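Local coordinates for protein HTH-type transcriptional repressor PhnF (Mycobacterium smegmatis, PDB 3F8M) that represses the phnDCE phosphate-uptake operon when phosphate is available, acting as a DNA-binding transcriptional regulator of the GntR family, at residues R102-W107 with F161-S166; W107-A112 with G156-F161. All blocks are in the same frame, centred on the assembly; numbering follows the deposited sequence. Where two conformers were deposited one is given.

Contact 1 (R102-W107 with F161-S166); sequences RILVAW and FDHEAS
In the UTRA domain, a type I beta turn from Asp-162 to Ala-165 docks against Arg-102 and Leu-104 of strand 100-111, the first strand of the antiparallel sheet. Arg-102 carries the polar half. Its chain is extended from CG to NE (chi2 174°, chi3 -173°). At its end, Arg-102 NH1 donates to Glu-164 O at 3.0 Å, with an N-H...O angle of 149°. That oxygen lies near the guanidinium plane, while Ala-165 O and Ser-166 N lie over one face. A water adds a second link: it accepts from Arg-102 N and donates to Glu-164 O, its oxygen 2.9 Å from each. Glu-164 O therefore receives two hydrogen bonds, one from the guanidinium and one from the water. Arg-133 of the adjacent strand 127-137 binds the carbonyls of His-163 and Ala-165, so two arginines hold the turn's backbone. The turn is also braced from within. Ala-165 N bonds to Asp-162 O, and Glu-164 N bonds to Asp-162 OD1 in an Asx turn.

The apolar half lies further along the strand. Leu-104 CB sits over one face of the His-163 ring, 3.8 Å from its centroid, in a CH-pi contact. The two side chains cross at about a right angle. Beyond them, Trp-107 CZ2 meets Phe-161 CD2 edge to edge at 3.8 Å.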
ATOM      1  N   ARG A 102     -15.477   6.534  13.856  1.00 22.01           N
ATOM      2  CA  ARG A 102     -15.311   7.685  12.966  1.00 21.53           C
ATOM      3  C   ARG A 102     -15.849   8.921  13.641  1.00 21.09           C
ATOM      4  O   ARG A 102     -16.903   8.873  14.319  1.00 21.27           O
ATOM      5  CB  ARG A 102     -16.079   7.489  11.665  1.00 21.39           C
ATOM      6  CG  ARG A 102     -15.752   6.203  10.905  1.00 24.85           C
ATOM      7  CD  ARG A 102     -16.687   6.041   9.714  1.00 30.27           C
ATOM      8  NE  ARG A 102     -16.574   4.755   8.986  1.00 26.79           N
ATOM      9  CZ  ARG A 102     -17.257   3.661   9.297  1.00 26.58           C
ATOM     10  NH1 ARG A 102     -18.108   3.672  10.333  1.00 23.41           N
ATOM     11  NH2 ARG A 102     -17.107   2.565   8.554  1.00 24.52           N
ATOM     12  N   ILE A 103     -15.167  10.031  13.424  1.00 20.08           N
ATOM     13  CA  ILE A 103     -15.587  11.323  13.974  1.00 20.83           C
ATOM     14  C   ILE A 103     -15.728  12.341  12.845  1.00 20.51           C
ATOM     15  O   ILE A 103     -14.842  12.470  12.001  1.00 20.37           O
ATOM     16  CB  ILE A 103     -14.543  11.844  14.984  1.00 19.99           C
ATOM     17  CG1 ILE A 103     -14.541  10.918  16.219  1.00 22.81           C
ATOM     18  CG2 ILE A 103     -14.855  13.302  15.392  1.00 23.06           C
ATOM     19  CD1 ILE A 103     -13.251  11.040  17.060  1.00 28.97           C
ATOM     20  N   LEU A 104     -16.851  13.058  12.831  1.00 20.22           N
ATOM     21  CA  LEU A 104     -17.077  14.077  11.821  1.00 20.51           C
ATOM     22  C   LEU A 104     -16.058  15.182  12.047  1.00 21.45           C
ATOM     23  O   LEU A 104     -15.964  15.735  13.154  1.00 23.02           O
ATOM     24  CB  LEU A 104     -18.505  14.666  11.984  1.00 21.29           C
ATOM     25  CG  LEU A 104     -18.799  15.881  11.066  1.00 22.57           C
ATOM     26  CD1 LEU A 104     -18.683  15.473   9.569  1.00 21.30           C
ATOM     27  CD2 LEU A 104     -20.197  16.498  11.405  1.00 25.27           C
ATOM     28  N   VAL A 105     -15.303  15.528  11.018  1.00 19.17           N
ATOM     29  CA  VAL A 105     -14.534  16.761  11.020  1.00 19.03           C
ATOM     30  C   VAL A 105     -15.418  17.907  10.484  1.00 19.67           C
ATOM     31  O   VAL A 105     -15.710  18.899  11.197  1.00 20.09           O
ATOM     32  CB  VAL A 105     -13.267  16.588  10.163  1.00 19.10           C
ATOM     33  CG1 VAL A 105     -12.485  17.886  10.005  1.00 18.94           C
ATOM     34  CG2 VAL A 105     -12.392  15.524  10.751  1.00 17.73           C
ATOM     35  N   ALA A 106     -15.871  17.774   9.240  1.00 18.52           N
ATOM     36  CA  ALA A 106     -16.754  18.809   8.667  1.00 18.68           C
ATOM     37  C   ALA A 106     -17.392  18.324   7.371  1.00 18.98           C
ATOM     38  O   ALA A 106     -16.805  17.521   6.638  1.00 16.85           O
ATOM     39  CB  ALA A 106     -15.962  20.061   8.401  1.00 19.88           C
ATOM     40  N   TRP A 107     -18.596  18.837   7.099  1.00 17.97           N
ATOM     41  CA  TRP A 107     -19.148  18.814   5.767  1.00 19.07           C
ATOM     42  C   TRP A 107     -18.752  20.158   5.133  1.00 20.46           C
ATOM     43  O   TRP A 107     -18.769  21.190   5.815  1.00 19.44           O
ATOM     44  CB  TRP A 107     -20.681  18.721   5.813  1.00 18.47           C
ATOM     45  CG  TRP A 107     -21.285  17.420   6.356  1.00 18.39           C
ATOM     46  CD1 TRP A 107     -21.742  17.193   7.612  1.00 20.62           C
ATOM     47  CD2 TRP A 107     -21.540  16.237   5.609  1.00 19.34           C
ATOM     48  NE1 TRP A 107     -22.251  15.920   7.710  1.00 20.13           N
ATOM     49  CE2 TRP A 107     -22.123  15.296   6.500  1.00 18.90           C
ATOM     50  CE3 TRP A 107     -21.303  15.860   4.273  1.00 19.02           C
ATOM     51  CZ2 TRP A 107     -22.512  14.014   6.101  1.00 18.28           C
ATOM     52  CZ3 TRP A 107     -21.685  14.560   3.861  1.00 17.82           C
ATOM     53  CH2 TRP A 107     -22.301  13.657   4.785  1.00 18.90           C
ATOM     54  N   PHE A 161     -27.957  10.617   6.639  1.00 29.40           N
ATOM     55  CA  PHE A 161     -26.675   9.952   6.986  1.00 27.19           C
ATOM     56  C   PHE A 161     -26.217  10.040   8.447  1.00 26.53           C
ATOM     57  O   PHE A 161     -25.980  11.122   8.964  1.00 28.07           O
ATOM     58  CB  PHE A 161     -25.528  10.450   6.092  1.00 24.66           C
ATOM     59  CG  PHE A 161     -24.271   9.654   6.244  1.00 22.78           C
ATOM     60  CD1 PHE A 161     -24.335   8.252   6.314  1.00 20.71           C
ATOM     61  CD2 PHE A 161     -23.017  10.301   6.322  1.00 21.96           C
ATOM     62  CE1 PHE A 161     -23.166   7.495   6.457  1.00 22.14           C
ATOM     63  CE2 PHE A 161     -21.835   9.537   6.461  1.00 20.36           C
ATOM     64  CZ  PHE A 161     -21.930   8.132   6.540  1.00 19.80           C
ATOM     65  N   ASP A 162     -25.986   8.890   9.067  1.00 25.81           N
ATOM     66  CA  ASP A 162     -25.320   8.894  10.394  1.00 25.99           C
ATOM     67  C   ASP A 162     -23.808   9.034  10.120  1.00 25.07           C
ATOM     68  O   ASP A 162     -23.154   8.106   9.624  1.00 23.46           O
ATOM     69  CB  ASP A 162     -25.652   7.620  11.151  1.00 26.01           C
ATOM     70  CG  ASP A 162     -24.780   7.410  12.401  1.00 27.50           C
ATOM     71  OD1 ASP A 162     -24.003   8.301  12.770  1.00 28.56           O
ATOM     72  OD2 ASP A 162     -24.907   6.329  13.015  1.00 31.40           O
ATOM     73  N   HIS A 163     -23.282  10.220  10.393  1.00 26.33           N
ATOM     74  CA  HIS A 163     -21.882  10.541  10.060  1.00 28.83           C
ATOM     75  C   HIS A 163     -20.813   9.681  10.785  1.00 28.48           C
ATOM     76  O   HIS A 163     -19.659   9.665  10.395  1.00 30.73           O
ATOM     77  CB  HIS A 163     -21.626  12.048  10.187  1.00 29.60           C
ATOM     78  CG  HIS A 163     -21.794  12.604  11.575  1.00 31.97           C
ATOM     79  ND1 HIS A 163     -20.953  12.275  12.619  1.00 35.78           N
ATOM     80  CD2 HIS A 163     -22.657  13.523  12.069  1.00 33.12           C
ATOM     81  CE1 HIS A 163     -21.313  12.944  13.705  1.00 34.38           C
ATOM     82  NE2 HIS A 163     -22.346  13.705  13.397  1.00 36.49           N
ATOM     83  N   GLU A 164     -21.215   8.906  11.783  1.00 26.94           N
ATOM     84  CA  GLU A 164     -20.307   7.935  12.390  1.00 26.77           C
ATOM     85  C   GLU A 164     -20.323   6.568  11.717  1.00 25.68           C
ATOM     86  O   GLU A 164     -19.471   5.718  12.019  1.00 25.70           O
ATOM     87  CB  GLU A 164     -20.592   7.802  13.886  1.00 27.69           C
ATOM     88  CG  GLU A 164     -20.600   9.158  14.561  1.00 29.86           C
ATOM     89  CD  GLU A 164     -20.382   9.073  16.053  1.00 36.89           C
ATOM     90  OE1 GLU A 164     -20.935   8.156  16.689  1.00 36.72           O
ATOM     91  OE2 GLU A 164     -19.646   9.941  16.569  1.00 40.03           O
ATOM     92  N   ALA A 165     -21.243   6.382  10.769  1.00 24.63           N
ATOM     93  CA  ALA A 165     -21.490   5.093  10.155  1.00 22.87           C
ATOM     94  C   ALA A 165     -20.804   4.938   8.799  1.00 21.72           C
ATOM     95  O   ALA A 165     -20.128   5.848   8.322  1.00 19.55           O
ATOM     96  CB  ALA A 165     -23.018   4.873  10.025  1.00 23.61           C
ATOM     97  N   SER A 166     -20.958   3.778   8.175  1.00 20.93           N
ATOM     98  CA  SER A 166     -20.320   3.562   6.867  1.00 21.24           C
ATOM     99  C   SER A 166     -21.059   4.363   5.778  1.00 21.32           C
ATOM    100  O   SER A 166     -22.261   4.184   5.564  1.00 20.47           O
ATOM    101  CB  SER A 166     -20.306   2.065   6.520  1.00 21.27           C
ATOM    102  OG  SER A 166     -20.143   1.887   5.132  1.00 21.88           O
TER
HETATM  103  O   HOH W   1     -18.018   5.196  14.416  1.00 26.42           O
HETATM  104  O   HOH W   2     -18.588  12.802  15.110  1.00 22.59           O

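Contact 2 (W107-A112 with G156-F161); sequences WSDLTA and GLRETF
Arg-158 runs over one face of the Trp-107 indole in the opposite direction and reaches Asp-109, joining an apolar and an ionic contact in one side chain. Its CG sits over the indole face, 3.6 Å from the centroid of the five-membered ring, as a CH-pi contact. Arg-158 CD follows over the same ring, 3.7 Å from Trp-107 CG. The chain bends at chi3 (-92°), which turns NE toward Asp-109. The guanidinium then grips the Asp-109 carboxylate end-on in a two-nitrogen salt bridge. Arg-158 NH2 meets the syn lone pair of Asp-109 OD1 at 2.6 Å. Arg-158 NH1 reaches Asp-109 OD2 at 3.2 Å, on the syn side but out of the carboxylate plane. The NH1 bond is the straighter, at 165°. The carboxylate and guanidinium planes are 40° apart.

At the benzo end of the indole, Trp-107 CH2 touches Leu-157 CD2 at 3.8 Å. Leu-157 and Arg-158 both belong to the short helix 157-160, with Gly-156 at its N-cap. This helix packs on the outer strand 100-111 of the UTRA domain's antiparallel sheet through these side chains. Leu-129 of strand 127-137 touches both Trp-107 and Arg-158, and helix 167-173 meets Leu-157 through Leu-167 and Glu-170.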
ATOM      1  N   TRP A 107     -18.596  18.837   7.099  1.00 17.97           N
ATOM      2  CA  TRP A 107     -19.148  18.814   5.767  1.00 19.07           C
ATOM      3  C   TRP A 107     -18.752  20.158   5.133  1.00 20.46           C
ATOM      4  O   TRP A 107     -18.769  21.190   5.815  1.00 19.44           O
ATOM      5  CB  TRP A 107     -20.681  18.721   5.813  1.00 18.47           C
ATOM      6  CG  TRP A 107     -21.285  17.420   6.356  1.00 18.39           C
ATOM      7  CD1 TRP A 107     -21.742  17.193   7.612  1.00 20.62           C
ATOM      8  CD2 TRP A 107     -21.540  16.237   5.609  1.00 19.34           C
ATOM      9  NE1 TRP A 107     -22.251  15.920   7.710  1.00 20.13           N
ATOM     10  CE2 TRP A 107     -22.123  15.296   6.500  1.00 18.90           C
ATOM     11  CE3 TRP A 107     -21.303  15.860   4.273  1.00 19.02           C
ATOM     12  CZ2 TRP A 107     -22.512  14.014   6.101  1.00 18.28           C
ATOM     13  CZ3 TRP A 107     -21.685  14.560   3.861  1.00 17.82           C
ATOM     14  CH2 TRP A 107     -22.301  13.657   4.785  1.00 18.90           C
ATOM     15  N   SER A 108     -18.382  20.130   3.855  1.00 19.90           N
ATOM     16  CA  SER A 108     -18.066  21.341   3.073  1.00 21.81           C
ATOM     17  C   SER A 108     -18.848  21.305   1.763  1.00 21.65           C
ATOM     18  O   SER A 108     -19.026  20.246   1.159  1.00 20.75           O
ATOM     19  CB  SER A 108     -16.576  21.485   2.756  1.00 22.25           C
ATOM     20  OG  SER A 108     -15.820  21.544   3.955  1.00 22.89           O
ATOM     21  N   ASP A 109     -19.310  22.483   1.326  1.00 21.69           N
ATOM     22  CA  ASP A 109     -20.003  22.611   0.060  1.00 22.19           C
ATOM     23  C   ASP A 109     -19.060  23.335  -0.877  1.00 22.41           C
ATOM     24  O   ASP A 109     -18.611  24.439  -0.592  1.00 22.66           O
ATOM     25  CB  ASP A 109     -21.311  23.416   0.234  1.00 22.71           C
ATOM     26  CG  ASP A 109     -22.314  22.734   1.158  1.00 23.38           C
ATOM     27  OD1 ASP A 109     -22.974  21.766   0.724  1.00 25.59           O
ATOM     28  OD2 ASP A 109     -22.503  23.220   2.301  1.00 28.04           O
ATOM     29  N   LEU A 110     -18.701  22.652  -1.955  1.00 23.12           N
ATOM     30  CA  LEU A 110     -17.681  23.043  -2.893  1.00 23.06           C
ATOM     31  C   LEU A 110     -18.310  22.980  -4.302  1.00 23.00           C
ATOM     32  O   LEU A 110     -19.465  22.562  -4.446  1.00 23.62           O
ATOM     33  CB  LEU A 110     -16.503  22.044  -2.812  1.00 23.36           C
ATOM     34  CG  LEU A 110     -15.833  21.885  -1.408  1.00 25.30           C
ATOM     35  CD1 LEU A 110     -14.711  20.887  -1.456  1.00 27.29           C
ATOM     36  CD2 LEU A 110     -15.316  23.217  -0.871  1.00 26.03           C
ATOM     37  N   THR A 111     -17.548  23.353  -5.336  1.00 24.05           N
ATOM     38  CA  THR A 111     -17.933  23.070  -6.733  1.00 23.80           C
ATOM     39  C   THR A 111     -16.793  22.341  -7.473  1.00 23.76           C
ATOM     40  O   THR A 111     -15.608  22.476  -7.106  1.00 22.86           O
ATOM     41  CB  THR A 111     -18.303  24.356  -7.558  1.00 26.06           C
ATOM     42  OG1 THR A 111     -17.207  25.249  -7.535  1.00 25.58           O
ATOM     43  CG2 THR A 111     -19.478  25.066  -6.983  1.00 26.40           C
ATOM     44  N   ALA A 112     -17.133  21.598  -8.520  1.00 22.29           N
ATOM     45  CA  ALA A 112     -16.119  20.811  -9.222  1.00 23.86           C
ATOM     46  C   ALA A 112     -15.315  21.701 -10.167  1.00 24.70           C
ATOM     47  O   ALA A 112     -15.888  22.416 -11.002  1.00 25.22           O
ATOM     48  CB  ALA A 112     -16.744  19.660  -9.968  1.00 23.59           C
ATOM     49  N   GLY A 156     -30.403  15.034   0.402  1.00 20.75           N
ATOM     50  CA  GLY A 156     -30.761  14.736   1.770  1.00 21.68           C
ATOM     51  C   GLY A 156     -29.628  14.046   2.532  1.00 22.88           C
ATOM     52  O   GLY A 156     -29.781  13.741   3.711  1.00 23.27           O
ATOM     53  N   LEU A 157     -28.488  13.806   1.880  1.00 23.03           N
ATOM     54  CA  LEU A 157     -27.436  13.006   2.535  1.00 24.51           C
ATOM     55  C   LEU A 157     -27.130  13.459   3.940  1.00 26.42           C
ATOM     56  O   LEU A 157     -27.049  12.639   4.841  1.00 27.74           O
ATOM     57  CB  LEU A 157     -26.134  12.952   1.725  1.00 23.81           C
ATOM     58  CG  LEU A 157     -25.143  11.959   2.354  1.00 21.13           C
ATOM     59  CD1 LEU A 157     -25.704  10.541   2.252  1.00 21.52           C
ATOM     60  CD2 LEU A 157     -23.800  12.077   1.644  1.00 23.58           C
ATOM     61  N   ARG A 158     -26.933  14.748   4.150  1.00 28.04           N
ATOM     62  CA  ARG A 158     -26.738  15.221   5.537  1.00 31.88           C
ATOM     63  C   ARG A 158     -27.869  14.888   6.511  1.00 33.05           C
ATOM     64  O   ARG A 158     -27.621  14.725   7.715  1.00 33.71           O
ATOM     65  CB  ARG A 158     -26.419  16.695   5.567  1.00 31.48           C
ATOM     66  CG  ARG A 158     -24.996  16.912   5.158  1.00 34.33           C
ATOM     67  CD  ARG A 158     -24.661  18.345   5.081  1.00 36.13           C
ATOM     68  NE  ARG A 158     -24.885  18.807   3.719  1.00 38.06           N
ATOM     69  CZ  ARG A 158     -24.439  19.958   3.227  1.00 37.61           C
ATOM     70  NH1 ARG A 158     -23.726  20.796   3.983  1.00 36.25           N
ATOM     71  NH2 ARG A 158     -24.721  20.264   1.966  1.00 39.30           N
ATOM     72  N   GLU A 159     -29.089  14.759   5.987  1.00 33.73           N
ATOM     73  CA  GLU A 159     -30.281  14.392   6.767  0.50 33.61           C
ATOM     74  C   GLU A 159     -30.366  12.896   7.031  1.00 33.72           C
ATOM     75  O   GLU A 159     -30.618  12.468   8.145  1.00 35.35           O
ATOM     76  CB  GLU A 159     -31.569  14.773   6.014  0.50 33.44           C
ATOM     77  CG  GLU A 159     -31.866  16.250   5.880  0.50 32.30           C
ATOM     78  CD  GLU A 159     -33.226  16.506   5.241  0.50 30.24           C
ATOM     79  OE1 GLU A 159     -33.244  16.999   4.082  0.50 30.89           O
ATOM     80  OE2 GLU A 159     -34.265  16.192   5.880  0.50 25.53           O
ATOM     81  N   THR A 160     -30.195  12.083   5.988  1.00 33.06           N
ATOM     82  CA  THR A 160     -30.360  10.659   6.123  1.00 31.66           C
ATOM     83  C   THR A 160     -29.123   9.955   6.712  1.00 31.78           C
ATOM     84  O   THR A 160     -29.244   8.825   7.221  1.00 32.21           O
ATOM     85  CB  THR A 160     -30.686   9.989   4.797  1.00 32.87           C
ATOM     86  OG1 THR A 160     -29.496   9.881   3.988  1.00 30.56           O
ATOM     87  CG2 THR A 160     -31.812  10.744   4.046  1.00 32.27           C
ATOM     88  N   PHE A 161     -27.957  10.617   6.639  1.00 29.40           N
ATOM     89  CA  PHE A 161     -26.675   9.952   6.986  1.00 27.19           C
ATOM     90  C   PHE A 161     -26.217  10.040   8.447  1.00 26.53           C
ATOM     91  O   PHE A 161     -25.980  11.122   8.964  1.00 28.07           O
ATOM     92  CB  PHE A 161     -25.528  10.450   6.092  1.00 24.66           C
ATOM     93  CG  PHE A 161     -24.271   9.654   6.244  1.00 22.78           C
ATOM     94  CD1 PHE A 161     -24.335   8.252   6.314  1.00 20.71           C
ATOM     95  CD2 PHE A 161     -23.017  10.301   6.322  1.00 21.96           C
ATOM     96  CE1 PHE A 161     -23.166   7.495   6.457  1.00 22.14           C
ATOM     97  CE2 PHE A 161     -21.835   9.537   6.461  1.00 20.36           C
ATOM     98  CZ  PHE A 161     -21.930   8.132   6.540  1.00 19.80           C
TER

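Contacts 1 and 2 follow one another along strand 100-111, with centres 11 Å apart. Both belong to the UTRA domain. Contact 2 is nested inside the chain loop that contact 1 closes. Trp-107 and Phe-161 belong to both, and mark the junction between them. The partner segments are also continuous: helix 157-160 serves contact 2, and the loop after it serves contact 1. Together they bind one piece of chain to an outer strand of the sheet within this chain. The character of the bonding differs: contact 1 uses an arginine on one backbone carbonyl, contact 2 an arginine on a carboxylate. The predicted DNA-binding helix-turn-helix motif takes no part in either.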